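Local coordinates for ADP-ribosylating toxin CARDS (Mycoplasma pneumoniae, PDB 4TLV), which transfers ADP-ribosyl groups from NAD+ to multiple target proteins in vitro and causes vacuolization in mammalian cells, at residues D86-N91 with W135-P140; E116-G121 with L209-A214; E222-S227 with M434-T439; V444-Y449 with D580-K585. One frame throughout, in Å; residues are numbered along the deposited sequence.

Interaction 1: D86-N91 with W135-P140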
loop_
_atom_site.group_PDB
_atom_site.type_symbol
_atom_site.label_atom_id
_atom_site.label_comp_id
_atom_site.label_asym_id
_atom_site.label_seq_id
_atom_site.Cartn_x
_atom_site.Cartn_y
_atom_site.Cartn_z
ATOM N N ASP A 86 18.282 6.126 -7.766
ATOM C CA ASP A 86 19.510 6.671 -7.188
ATOM C C ASP A 86 19.125 7.777 -6.195
ATOM O O ASP A 86 17.952 7.914 -5.871
ATOM C CB ASP A 86 20.485 7.162 -8.280
ATOM C CG ASP A 86 19.894 8.285 -9.152
ATOM O OD1 ASP A 86 19.086 9.081 -8.636
ATOM O OD2 ASP A 86 20.270 8.398 -10.349
ATOM N N GLN A 87 20.098 8.546 -5.709
ATOM C CA GLN A 87 19.853 9.499 -4.614
ATOM C C GLN A 87 18.872 10.628 -4.958
ATOM O O GLN A 87 18.423 11.344 -4.059
ATOM C CB GLN A 87 21.178 10.106 -4.112
ATOM C CG GLN A 87 21.761 11.093 -5.125
ATOM C CD GLN A 87 23.082 11.743 -4.693
ATOM O OE1 GLN A 87 23.771 11.262 -3.784
ATOM N NE2 GLN A 87 23.437 12.847 -5.358
ATOM N N HIS A 88 18.525 10.817 -6.232
ATOM C CA HIS A 88 17.502 11.830 -6.501
ATOM C C HIS A 88 16.070 11.271 -6.618
ATOM O O HIS A 88 15.155 11.979 -7.030
ATOM C CB HIS A 88 17.899 12.822 -7.623
ATOM C CG HIS A 88 17.550 12.392 -9.019
ATOM N ND1 HIS A 88 18.099 11.282 -9.623
ATOM C CD2 HIS A 88 16.797 13.001 -9.972
ATOM C CE1 HIS A 88 17.659 11.194 -10.869
ATOM N NE2 HIS A 88 16.866 12.226 -11.104
ATOM N N PHE A 89 15.898 10.010 -6.216
ATOM C CA PHE A 89 14.580 9.379 -6.108
ATOM C C PHE A 89 14.134 9.344 -4.636
ATOM O O PHE A 89 14.848 8.818 -3.790
ATOM C CB PHE A 89 14.633 7.930 -6.600
ATOM C CG PHE A 89 14.836 7.764 -8.081
ATOM C CD1 PHE A 89 15.991 8.231 -8.708
ATOM C CD2 PHE A 89 13.905 7.057 -8.833
ATOM C CE1 PHE A 89 16.193 8.026 -10.073
ATOM C CE2 PHE A 89 14.091 6.853 -10.202
ATOM C CZ PHE A 89 15.235 7.328 -10.817
ATOM N N TYR A 90 12.937 9.855 -4.356
ATOM C CA TYR A 90 12.420 9.993 -2.997
ATOM C C TYR A 90 11.049 9.373 -2.849
ATOM O O TYR A 90 10.221 9.479 -3.744
ATOM C CB TYR A 90 12.260 11.482 -2.667
ATOM C CG TYR A 90 13.579 12.205 -2.703
ATOM C CD1 TYR A 90 14.071 12.729 -3.893
ATOM C CD2 TYR A 90 14.347 12.339 -1.547
ATOM C CE1 TYR A 90 15.321 13.373 -3.940
ATOM C CE2 TYR A 90 15.584 12.984 -1.580
ATOM C CZ TYR A 90 16.057 13.502 -2.772
ATOM O OH TYR A 90 17.272 14.151 -2.792
ATOM N N ASN A 91 10.785 8.785 -1.692
ATOM C CA ASN A 91 9.464 8.190 -1.447
ATOM C C ASN A 91 8.389 9.222 -1.053
ATOM O O ASN A 91 8.563 9.982 -0.088
ATOM C CB ASN A 91 9.554 7.097 -0.375
ATOM C CG ASN A 91 8.231 6.372 -0.193
ATOM O OD1 ASN A 91 7.458 6.717 0.675
ATOM N ND2 ASN A 91 7.956 5.387 -1.060
ATOM N N TRP A 135 7.536 6.809 -5.934
ATOM C CA TRP A 135 8.842 7.419 -5.696
ATOM C C TRP A 135 8.924 8.498 -6.766
ATOM O O TRP A 135 8.702 8.220 -7.950
ATOM C CB TRP A 135 9.956 6.387 -5.891
ATOM C CG TRP A 135 10.073 5.427 -4.745
ATOM C CD1 TRP A 135 9.290 4.344 -4.501
ATOM C CD2 TRP A 135 11.032 5.485 -3.679
ATOM N NE1 TRP A 135 9.700 3.713 -3.346
ATOM C CE2 TRP A 135 10.771 4.395 -2.829
ATOM C CE3 TRP A 135 12.096 6.353 -3.371
ATOM C CZ2 TRP A 135 11.533 4.138 -1.685
ATOM C CZ3 TRP A 135 12.837 6.110 -2.236
ATOM C CH2 TRP A 135 12.554 5.000 -1.401
ATOM N N PHE A 136 9.167 9.736 -6.362
ATOM C CA PHE A 136 9.286 10.802 -7.341
ATOM C C PHE A 136 10.744 11.186 -7.480
ATOM O O PHE A 136 11.518 11.050 -6.526
ATOM C CB PHE A 136 8.409 12.011 -6.981
ATOM C CG PHE A 136 8.804 12.719 -5.702
ATOM C CD1 PHE A 136 8.325 12.281 -4.470
ATOM C CD2 PHE A 136 9.618 13.850 -5.737
ATOM C CE1 PHE A 136 8.663 12.933 -3.293
ATOM C CE2 PHE A 136 9.956 14.513 -4.551
ATOM C CZ PHE A 136 9.467 14.050 -3.332
ATOM N N THR A 137 11.129 11.647 -8.669
ATOM C CA THR A 137 12.502 12.099 -8.869
ATOM C C THR A 137 12.511 13.614 -8.790
ATOM O O THR A 137 11.544 14.280 -9.193
ATOM C CB THR A 137 13.083 11.647 -10.211
ATOM O OG1 THR A 137 12.338 12.250 -11.272
ATOM C CG2 THR A 137 12.998 10.123 -10.338
ATOM N N ASP A 138 13.586 14.146 -8.224
ATOM C CA ASP A 138 13.737 15.581 -8.073
ATOM C C ASP A 138 14.421 15.986 -9.366
ATOM O O ASP A 138 15.652 16.101 -9.433
ATOM C CB ASP A 138 14.603 15.873 -6.843
ATOM C CG ASP A 138 14.591 17.334 -6.435
ATOM O OD1 ASP A 138 13.984 18.168 -7.154
ATOM O OD2 ASP A 138 15.191 17.646 -5.384
ATOM N N GLY A 139 13.621 16.118 -10.416
ATOM C CA GLY A 139 14.125 16.462 -11.738
ATOM C C GLY A 139 14.199 15.330 -12.748
ATOM O O GLY A 139 13.697 14.224 -12.509
ATOM N N PRO A 140 14.835 15.597 -13.893
ATOM C CA PRO A 140 14.900 14.672 -15.027
ATOM C C PRO A 140 15.548 13.330 -14.689
ATOM O O PRO A 140 16.419 13.243 -13.820
ATOM C CB PRO A 140 15.806 15.410 -16.037
ATOM C CG PRO A 140 15.724 16.838 -15.646
ATOM C CD PRO A 140 15.576 16.843 -14.157
#

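Interaction 2: E116-G121 with L209-A214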
loop_
_atom_site.group_PDB
_atom_site.type_symbol
_atom_site.label_atom_id
_atom_site.label_comp_id
_atom_site.label_asym_id
_atom_site.label_seq_id
_atom_site.Cartn_x
_atom_site.Cartn_y
_atom_site.Cartn_z
ATOM N N GLU A 116 -4.121 22.654 8.963
ATOM C CA GLU A 116 -5.353 21.904 8.725
ATOM C C GLU A 116 -5.422 21.458 7.262
ATOM O O GLU A 116 -5.700 20.295 6.970
ATOM C CB GLU A 116 -6.591 22.729 9.106
ATOM C CG GLU A 116 -7.920 21.992 8.894
ATOM C CD GLU A 116 -9.155 22.845 9.219
ATOM O OE1 GLU A 116 -8.995 24.046 9.542
ATOM O OE2 GLU A 116 -10.287 22.309 9.151
ATOM N N MET A 117 -5.148 22.378 6.345
ATOM C CA MET A 117 -5.136 22.049 4.925
ATOM C C MET A 117 -4.054 21.028 4.575
ATOM O O MET A 117 -4.282 20.124 3.771
ATOM C CB MET A 117 -4.928 23.311 4.085
ATOM C CG MET A 117 -6.060 24.314 4.176
ATOM S SD MET A 117 -5.608 25.895 3.414
ATOM C CE MET A 117 -5.365 25.440 1.685
ATOM N N ALA A 118 -2.866 21.183 5.158
ATOM C CA ALA A 118 -1.777 20.255 4.867
ATOM C C ALA A 118 -2.144 18.849 5.332
ATOM O O ALA A 118 -1.831 17.858 4.665
ATOM C CB ALA A 118 -0.476 20.715 5.520
ATOM N N GLN A 119 -2.805 18.758 6.480
ATOM C CA GLN A 119 -3.219 17.458 7.003
ATOM C C GLN A 119 -4.291 16.783 6.136
ATOM O O GLN A 119 -4.351 15.548 6.053
ATOM C CB GLN A 119 -3.639 17.567 8.482
ATOM C CG GLN A 119 -2.407 17.787 9.372
ATOM C CD GLN A 119 -2.754 18.112 10.804
ATOM O OE1 GLN A 119 -1.733 18.230 11.640
ATOM N NE2 GLN A 119 -3.935 18.251 11.160
ATOM N N MET A 120 -5.114 17.586 5.472
ATOM C CA MET A 120 -6.038 17.051 4.476
ATOM C C MET A 120 -5.256 16.466 3.307
ATOM O O MET A 120 -5.611 15.412 2.775
ATOM C CB MET A 120 -6.972 18.133 3.944
ATOM C CG MET A 120 -8.000 18.633 4.943
ATOM S SD MET A 120 -8.877 20.055 4.255
ATOM C CE MET A 120 -10.013 20.396 5.604
ATOM N N GLY A 121 -4.202 17.160 2.903
ATOM C CA GLY A 121 -3.316 16.666 1.856
ATOM C C GLY A 121 -2.638 15.356 2.249
ATOM O O GLY A 121 -2.571 14.411 1.449
ATOM N N LEU A 209 6.464 25.757 3.694
ATOM C CA LEU A 209 5.505 25.001 2.912
ATOM C C LEU A 209 4.471 25.924 2.277
ATOM O O LEU A 209 4.001 26.873 2.916
ATOM C CB LEU A 209 4.817 23.987 3.834
ATOM C CG LEU A 209 5.132 22.500 3.668
ATOM C CD1 LEU A 209 6.555 22.262 3.230
ATOM C CD2 LEU A 209 4.779 21.700 4.945
ATOM N N SER A 210 4.135 25.655 1.016
ATOM C CA SER A 210 3.022 26.306 0.347
ATOM C C SER A 210 1.951 25.270 0.039
ATOM O O SER A 210 2.085 24.499 -0.911
ATOM C CB SER A 210 3.468 26.963 -0.957
ATOM O OG SER A 210 4.451 27.953 -0.715
ATOM N N ILE A 211 0.892 25.263 0.837
ATOM C CA ILE A 211 -0.202 24.314 0.670
ATOM C C ILE A 211 -1.242 24.867 -0.287
ATOM O O ILE A 211 -1.777 25.951 -0.056
ATOM C CB ILE A 211 -0.888 24.031 2.022
ATOM C CG1 ILE A 211 0.160 23.855 3.125
ATOM C CG2 ILE A 211 -1.825 22.829 1.908
ATOM C CD1 ILE A 211 1.118 22.668 2.913
ATOM N N PRO A 212 -1.558 24.110 -1.352
ATOM C CA PRO A 212 -2.514 24.569 -2.359
ATOM C C PRO A 212 -3.965 24.481 -1.866
ATOM O O PRO A 212 -4.269 23.726 -0.944
ATOM C CB PRO A 212 -2.284 23.603 -3.524
ATOM C CG PRO A 212 -1.802 22.343 -2.872
ATOM C CD PRO A 212 -1.013 22.769 -1.656
ATOM N N GLN A 213 -4.851 25.245 -2.488
ATOM C CA GLN A 213 -6.251 25.241 -2.088
ATOM C C GLN A 213 -7.061 24.189 -2.829
ATOM O O GLN A 213 -8.173 23.858 -2.413
ATOM C CB GLN A 213 -6.865 26.622 -2.316
ATOM C CG GLN A 213 -6.263 27.686 -1.411
ATOM C CD GLN A 213 -6.875 29.046 -1.637
ATOM O OE1 GLN A 213 -6.612 29.697 -2.649
ATOM N NE2 GLN A 213 -7.709 29.483 -0.696
ATOM N N ALA A 214 -6.513 23.674 -3.926
ATOM C CA ALA A 214 -7.270 22.771 -4.795
ATOM C C ALA A 214 -6.467 21.565 -5.280
ATOM O O ALA A 214 -5.227 21.570 -5.263
ATOM C CB ALA A 214 -7.832 23.530 -5.980
#

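Interaction 3: E222-S227 with M434-T439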
loop_
_atom_site.group_PDB
_atom_site.type_symbol
_atom_site.label_atom_id
_atom_site.label_comp_id
_atom_site.label_asym_id
_atom_site.label_seq_id
_atom_site.Cartn_x
_atom_site.Cartn_y
_atom_site.Cartn_z
ATOM N N GLU A 222 -13.708 1.797 -10.241
ATOM C CA GLU A 222 -13.938 1.132 -8.968
ATOM C C GLU A 222 -13.564 1.997 -7.771
ATOM O O GLU A 222 -13.081 1.502 -6.755
ATOM C CB GLU A 222 -13.220 -0.209 -8.929
ATOM C CG GLU A 222 -13.893 -1.212 -9.840
ATOM C CD GLU A 222 -13.182 -2.540 -9.854
ATOM O OE1 GLU A 222 -11.975 -2.565 -10.189
ATOM O OE2 GLU A 222 -13.842 -3.541 -9.524
ATOM N N GLY A 223 -13.821 3.291 -7.903
ATOM C CA GLY A 223 -13.641 4.214 -6.790
ATOM C C GLY A 223 -12.213 4.697 -6.618
ATOM O O GLY A 223 -11.924 5.487 -5.712
ATOM N N THR A 224 -11.324 4.229 -7.480
ATOM C CA THR A 224 -9.889 4.460 -7.315
ATOM C C THR A 224 -9.472 5.832 -7.835
ATOM O O THR A 224 -9.876 6.223 -8.922
ATOM C CB THR A 224 -9.085 3.348 -8.037
ATOM O OG1 THR A 224 -9.501 2.084 -7.522
ATOM C CG2 THR A 224 -7.585 3.506 -7.825
ATOM N N SER A 225 -8.690 6.560 -7.037
ATOM C CA SER A 225 -8.131 7.851 -7.435
ATOM C C SER A 225 -6.699 7.669 -7.920
ATOM O O SER A 225 -5.954 6.882 -7.343
ATOM C CB SER A 225 -8.092 8.805 -6.228
ATOM O OG SER A 225 -9.341 8.870 -5.578
ATOM N N ALA A 226 -6.314 8.400 -8.967
ATOM C CA ALA A 226 -4.926 8.427 -9.431
ATOM C C ALA A 226 -4.489 9.885 -9.530
ATOM O O ALA A 226 -5.302 10.750 -9.853
ATOM C CB ALA A 226 -4.787 7.735 -10.809
ATOM N N SER A 227 -3.227 10.179 -9.249
ATOM C CA SER A 227 -2.770 11.532 -9.566
ATOM C C SER A 227 -2.582 11.646 -11.066
ATOM O O SER A 227 -2.354 10.653 -11.768
ATOM C CB SER A 227 -1.473 11.904 -8.845
ATOM O OG SER A 227 -0.500 10.924 -9.065
ATOM N N MET A 434 -8.366 -4.378 -9.611
ATOM C CA MET A 434 -8.066 -3.863 -8.281
ATOM C C MET A 434 -8.930 -2.650 -7.940
ATOM O O MET A 434 -8.773 -1.584 -8.526
ATOM C CB MET A 434 -6.566 -3.531 -8.181
ATOM C CG MET A 434 -5.680 -4.758 -8.127
ATOM S SD MET A 434 -3.948 -4.341 -8.363
ATOM C CE MET A 434 -3.819 -4.469 -10.115
ATOM N N ARG A 435 -9.834 -2.822 -6.979
ATOM C CA ARG A 435 -10.781 -1.776 -6.607
ATOM C C ARG A 435 -10.172 -0.925 -5.493
ATOM O O ARG A 435 -9.180 -1.315 -4.873
ATOM C CB ARG A 435 -12.097 -2.387 -6.112
ATOM C CG ARG A 435 -12.008 -3.080 -4.739
ATOM C CD ARG A 435 -13.422 -3.295 -4.093
ATOM N NE ARG A 435 -14.277 -4.124 -4.953
ATOM C CZ ARG A 435 -15.512 -4.524 -4.650
ATOM N NH1 ARG A 435 -16.046 -4.200 -3.484
ATOM N NH2 ARG A 435 -16.197 -5.282 -5.514
ATOM N N ALA A 436 -10.764 0.238 -5.248
ATOM C CA ALA A 436 -10.304 1.100 -4.166
ATOM C C ALA A 436 -10.372 0.359 -2.823
ATOM O O ALA A 436 -11.247 -0.470 -2.598
ATOM C CB ALA A 436 -11.126 2.409 -4.127
ATOM N N ALA A 437 -9.430 0.664 -1.941
ATOM C CA ALA A 437 -9.320 -0.002 -0.655
ATOM C C ALA A 437 -10.331 0.539 0.347
ATOM O O ALA A 437 -10.800 1.661 0.209
ATOM C CB ALA A 437 -7.903 0.169 -0.115
ATOM N N SER A 438 -10.652 -0.257 1.362
ATOM C CA SER A 438 -11.658 0.145 2.350
ATOM C C SER A 438 -11.086 0.339 3.750
ATOM O O SER A 438 -11.717 0.983 4.590
ATOM C CB SER A 438 -12.806 -0.860 2.399
ATOM O OG SER A 438 -12.377 -2.067 2.996
ATOM N N THR A 439 -9.908 -0.228 4.000
ATOM C CA THR A 439 -9.176 0.033 5.243
ATOM C C THR A 439 -7.708 0.290 4.962
ATOM O O THR A 439 -7.161 -0.162 3.948
ATOM C CB THR A 439 -9.301 -1.107 6.275
ATOM O OG1 THR A 439 -8.643 -2.290 5.791
ATOM C CG2 THR A 439 -10.796 -1.380 6.609
HETATM O O HOH W 1 -13.833 -5.247 -7.362
#

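Interaction 4: V444-Y449 with D580-K585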
loop_
_atom_site.group_PDB
_atom_site.type_symbol
_atom_site.label_atom_id
_atom_site.label_comp_id
_atom_site.label_asym_id
_atom_site.label_seq_id
_atom_site.Cartn_x
_atom_site.Cartn_y
_atom_site.Cartn_z
ATOM N N VAL A 444 2.847 -2.027 12.202
ATOM C CA VAL A 444 4.002 -1.280 12.702
ATOM C C VAL A 444 4.832 -2.106 13.690
ATOM O O VAL A 444 5.983 -1.770 13.973
ATOM C CB VAL A 444 3.605 0.094 13.305
ATOM C CG1 VAL A 444 3.107 1.045 12.200
ATOM C CG2 VAL A 444 2.538 -0.072 14.407
ATOM N N GLN A 445 4.255 -3.194 14.201
ATOM C CA GLN A 445 5.047 -4.145 14.964
ATOM C C GLN A 445 5.902 -3.455 16.058
ATOM O O GLN A 445 7.092 -3.746 16.199
ATOM C CB GLN A 445 5.936 -4.913 13.990
ATOM C CG GLN A 445 6.459 -6.242 14.489
ATOM C CD GLN A 445 7.164 -7.052 13.402
ATOM O OE1 GLN A 445 7.646 -6.505 12.406
ATOM N NE2 GLN A 445 7.234 -8.369 13.602
ATOM N N LEU A 446 5.297 -2.548 16.825
ATOM C CA LEU A 446 6.063 -1.722 17.778
ATOM C C LEU A 446 6.748 -2.572 18.826
ATOM O O LEU A 446 6.193 -3.555 19.295
ATOM C CB LEU A 446 5.185 -0.690 18.482
ATOM C CG LEU A 446 4.352 0.226 17.579
ATOM C CD1 LEU A 446 3.593 1.214 18.436
ATOM C CD2 LEU A 446 5.242 0.941 16.540
ATOM N N GLY A 447 7.956 -2.176 19.205
ATOM C CA GLY A 447 8.666 -2.877 20.260
ATOM C C GLY A 447 9.793 -2.010 20.779
ATOM O O GLY A 447 9.902 -0.843 20.426
ATOM N N TRP A 448 10.619 -2.579 21.639
ATOM C CA TRP A 448 11.844 -1.910 22.019
ATOM C C TRP A 448 12.962 -2.921 22.154
ATOM O O TRP A 448 12.715 -4.129 22.152
ATOM C CB TRP A 448 11.671 -1.014 23.255
ATOM C CG TRP A 448 11.233 -1.675 24.548
ATOM C CD1 TRP A 448 9.958 -2.038 24.896
ATOM C CD2 TRP A 448 12.061 -1.981 25.685
ATOM N NE1 TRP A 448 9.945 -2.565 26.176
ATOM C CE2 TRP A 448 11.221 -2.540 26.679
ATOM C CE3 TRP A 448 13.431 -1.829 25.959
ATOM C CZ2 TRP A 448 11.708 -2.962 27.924
ATOM C CZ3 TRP A 448 13.914 -2.249 27.201
ATOM C CH2 TRP A 448 13.052 -2.809 28.166
ATOM N N TYR A 449 14.190 -2.417 22.237
ATOM C CA TYR A 449 15.383 -3.234 22.154
ATOM C C TYR A 449 16.344 -2.812 23.250
ATOM O O TYR A 449 16.527 -1.625 23.504
ATOM C CB TYR A 449 16.033 -2.997 20.800
ATOM C CG TYR A 449 17.301 -3.744 20.534
ATOM C CD1 TYR A 449 17.277 -5.059 20.086
ATOM C CD2 TYR A 449 18.537 -3.124 20.686
ATOM C CE1 TYR A 449 18.443 -5.732 19.811
ATOM C CE2 TYR A 449 19.702 -3.791 20.418
ATOM C CZ TYR A 449 19.657 -5.089 19.980
ATOM O OH TYR A 449 20.838 -5.741 19.714
ATOM N N ASP A 580 13.687 5.957 24.636
ATOM C CA ASP A 580 12.754 6.693 23.794
ATOM C C ASP A 580 12.761 6.222 22.341
ATOM O O ASP A 580 11.956 6.673 21.530
ATOM C CB ASP A 580 12.949 8.213 23.908
ATOM C CG ASP A 580 14.273 8.698 23.357
ATOM O OD1 ASP A 580 15.093 7.894 22.857
ATOM O OD2 ASP A 580 14.493 9.932 23.425
ATOM N N LYS A 581 13.645 5.293 22.019
ATOM C CA LYS A 581 13.663 4.736 20.673
ATOM C C LYS A 581 12.707 3.549 20.601
ATOM O O LYS A 581 12.906 2.548 21.293
ATOM C CB LYS A 581 15.075 4.319 20.276
ATOM C CG LYS A 581 16.053 5.485 20.209
ATOM C CD LYS A 581 17.440 5.005 19.807
ATOM C CE LYS A 581 18.089 4.225 20.934
ATOM N NZ LYS A 581 18.370 2.833 20.510
ATOM N N ILE A 582 11.671 3.676 19.775
ATOM C CA ILE A 582 10.707 2.603 19.585
ATOM C C ILE A 582 11.020 1.873 18.273
ATOM O O ILE A 582 11.249 2.517 17.248
ATOM C CB ILE A 582 9.252 3.150 19.548
ATOM C CG1 ILE A 582 8.988 4.144 20.694
ATOM C CG2 ILE A 582 8.219 1.988 19.522
ATOM C CD1 ILE A 582 9.260 3.554 22.111
ATOM N N LEU A 583 11.043 0.540 18.296
ATOM C CA LEU A 583 11.212 -0.226 17.061
ATOM C C LEU A 583 9.928 -0.155 16.239
ATOM O O LEU A 583 8.837 -0.354 16.782
ATOM C CB LEU A 583 11.506 -1.699 17.358
ATOM C CG LEU A 583 12.858 -2.058 17.971
ATOM C CD1 LEU A 583 12.834 -3.499 18.470
ATOM C CD2 LEU A 583 13.937 -1.879 16.922
ATOM N N VAL A 584 10.070 0.089 14.936
ATOM C CA VAL A 584 8.940 0.104 14.002
ATOM C C VAL A 584 9.309 -0.709 12.754
ATOM O O VAL A 584 10.441 -0.633 12.267
ATOM C CB VAL A 584 8.582 1.544 13.556
ATOM C CG1 VAL A 584 7.163 1.581 12.950
ATOM C CG2 VAL A 584 8.665 2.525 14.734
ATOM N N LYS A 585 8.354 -1.473 12.234
ATOM C CA LYS A 585 8.616 -2.348 11.097
ATOM C C LYS A 585 9.256 -1.571 9.931
ATOM O O LYS A 585 8.758 -0.525 9.522
ATOM C CB LYS A 585 7.310 -3.026 10.658
ATOM C CG LYS A 585 7.428 -3.975 9.441
ATOM C CD LYS A 585 6.147 -4.830 9.303
ATOM C CE LYS A 585 6.050 -5.530 7.946
ATOM N NZ LYS A 585 7.241 -6.382 7.698
HETATM O O HOH W 2 14.349 0.338 21.717
HETATM O O HOH W 3 17.287 0.641 22.303
#

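Interaction 1: D86-N91 with W135-P140
F89 and T137 face each other in an antiparallel strand pair of the mono-ADP-ribosyltransferase domain. They form a non-hydrogen-bonded pair, as do N91 and W135. Y90 and F136, between them, are the hydrogen-bonded pair.

The side chains of F89 and T137 lie side by side and point the same way. Methyl CG2 of T137 sits over the centre of the F89 ring, 3.4 Å from its centroid, in a CH-pi contact. N91 and W135 are on the same face of the sheet. N91 CB lies 3.6 Å from the centroid of the six-membered ring of W135, almost on the ring normal. ND2 of N91 is over the indole nearer its rim, and the amide plane is turned 72° from the ring. Their polar ends bond other residues: W135 NE1 to E54, and N91 OD1 to the backbone N of A94, where it caps a helix.

On the other face, CB of Y90 lies over the F136 ring, toward its rim. W197 meets both of these rings edge-to-face.

Just before strand 89-91, H88 has both ring nitrogens bonded, which fixes the rotation of the ring. NE2 donates to P140 O at 2.9 Å, from above the carbonyl plane. ND1 donates to D86 OD1 at 2.6 Å, on the syn lone pair. That oxygen also accepts from H88 N, closing an Asx turn.

Interaction 2: E116-G121 with L209-A214
A118 on helix 115-126 comes opposite I211, just after strand 207-210 ends, with their CA atoms 6.0 Å apart. No hydrogen bond joins the two segments. The contact is made by side chains, mostly carbon against carbon.

I211 points at the helix and touches it with both branches. CD1 meets A118 CB at 3.6 Å. CG2, the other branch, lies 3.8 Å from M117 CB and equally close to A118 N. The branched residue therefore bears on two successive helix residues.

M117 also points across, but reaches further along the loop. Its chain is bent at the last torsion (chi3 64°), which turns methyl CE against the loop backbone. CE lies 3.3 Å from P212 O and 3.9 Å from Q213 CA. It also touches CG of Q213 at 3.9 Å. P212 O is buried by this contact and has no hydrogen-bonding partner in the model. The thioether methyl thus covers a carbonyl that it cannot satisfy.

Other residues complete the apolar surroundings. I211 also packs on F36 and F110, and P212 on F36 and L40. A118 has M103 of helix 92-104 beside it. At the start of the helix, D114 OD1 accepts a bond from M117 N.

Strand 207-210 pairs in parallel with strand 108-110, and helix 115-126 packs where this short pair ends. The whole belongs to the ADP-ribosyltransferase fold related to pertussis toxin subunit 1, and segment 209-214 falls in the region inferred to form the NAD+-binding pocket.

Interaction 3: E222-S227 with M434-T439
E222 and A436 share the single direct hydrogen bond between the two segments. A436 N donates to E222 O at 3.0 Å, nearly straight at the hydrogen (168°). T224 OG1 lies close to the same nitrogen, but the angle is poor for a bond. It makes a weak bond to S221 O instead.

A water gives the second polar link. It lies 2.8 Å from E222 OE2, to which it can donate, and accepts from R435 NE at 2.7 Å, in the plane of the guanidinium and at its edge. E222 OE2 and R435 NE are 4.6 Å apart, not in direct contact; their opposite charges probably still attract, and the water bridges them. The other carboxylate oxygen, OE1, bonds T433 OG1, and R435 NH2 bonds the carbonyl of E273.

The rest is van der Waals packing. The side chains of E222 and R435 cross at about a right angle. E222 CB rests on the root of the arginine, 3.7 Å from R435 CB. A436 CB points toward the backbone of E222 and G223 and lies 3.4 Å from E222 O. It also sits 3.6 Å from G223 C. G223 has positive phi (83°) and no CB to intrude there.

This is a domain contact. Segment 222-227 lies in the inferred NAD+-pocket region, and 434-439 at the end of D2. E222 N also bonds E271 which, like E273, belongs to the KELED trafficking motif. A226, in strand 225-226, pairs with A218 of strand 214-219, while R435 bonds through its backbone to W317 of strand 315-317.

Interaction 4: V444-Y449 with D580-K585
G447 and L583 form an antiparallel hydrogen-bonded pair. L583 N donates to G447 O at 2.8 Å, and G447 N to L583 O at 3.2 Å. A third backbone bond runs from K585 N to V444 O at 3.0 Å.

Apolar side chains pack around these bonds. L583 points across, and its CD1 lies 3.7 Å from W448 C and close to Y449 CB. V584 lies alongside V444 and L446, pointing the same way as both. Its CG1, anti to the backbone N (chi1 -162°), is 3.9 Å from V444 CB and also touches CD2 of L446. I582 CG2 meets G447 O at 3.4 Å. At one end Q445 and K585 cross obliquely, with OE1 of the glutamine against the CG and CD carbons of the lysine.

The segments come from near the two ends of D3, a beta-trefoil domain, so the contact brings the early and late parts of its chain together. From L583 toward K581, waters take over from direct backbone bonds. One accepts from Y449 N and can donate to K581 O. Another accepts from K581 NZ at 3.0 Å and can donate to Y449 O. The lysine also makes a cation-pi contact with F543.

Further out, neighbouring strands and loops set these residues in place. I582 bonds through its backbone to R544, and V584 to N542. Q445 NE2 is held by T468 O. The W448 ring stacks on Y455, and its NE1 bonds S463 OG.

Overall arrangement
Interactions 1 and 2 both involve the pertussis-toxin-like ADP-ribosyltransferase part of the chain, with centres 22 Å apart. Their segments alternate along the chain, and helix 115-126 of interaction 2 is followed directly by strand 134-138 of interaction 1. Segment 209-214 of interaction 2 and segment 222-227 of interaction 3 both fall in the inferred NAD+-pocket region, although the centres of these two contacts are also 22 Å apart. Interaction 3 joins that region to D2. Its nearest atoms are about 9 Å from interaction 1. Interaction 4 lies within D3, and its centre is 28 to 30 Å from those of the others. No two of the four contacts touch.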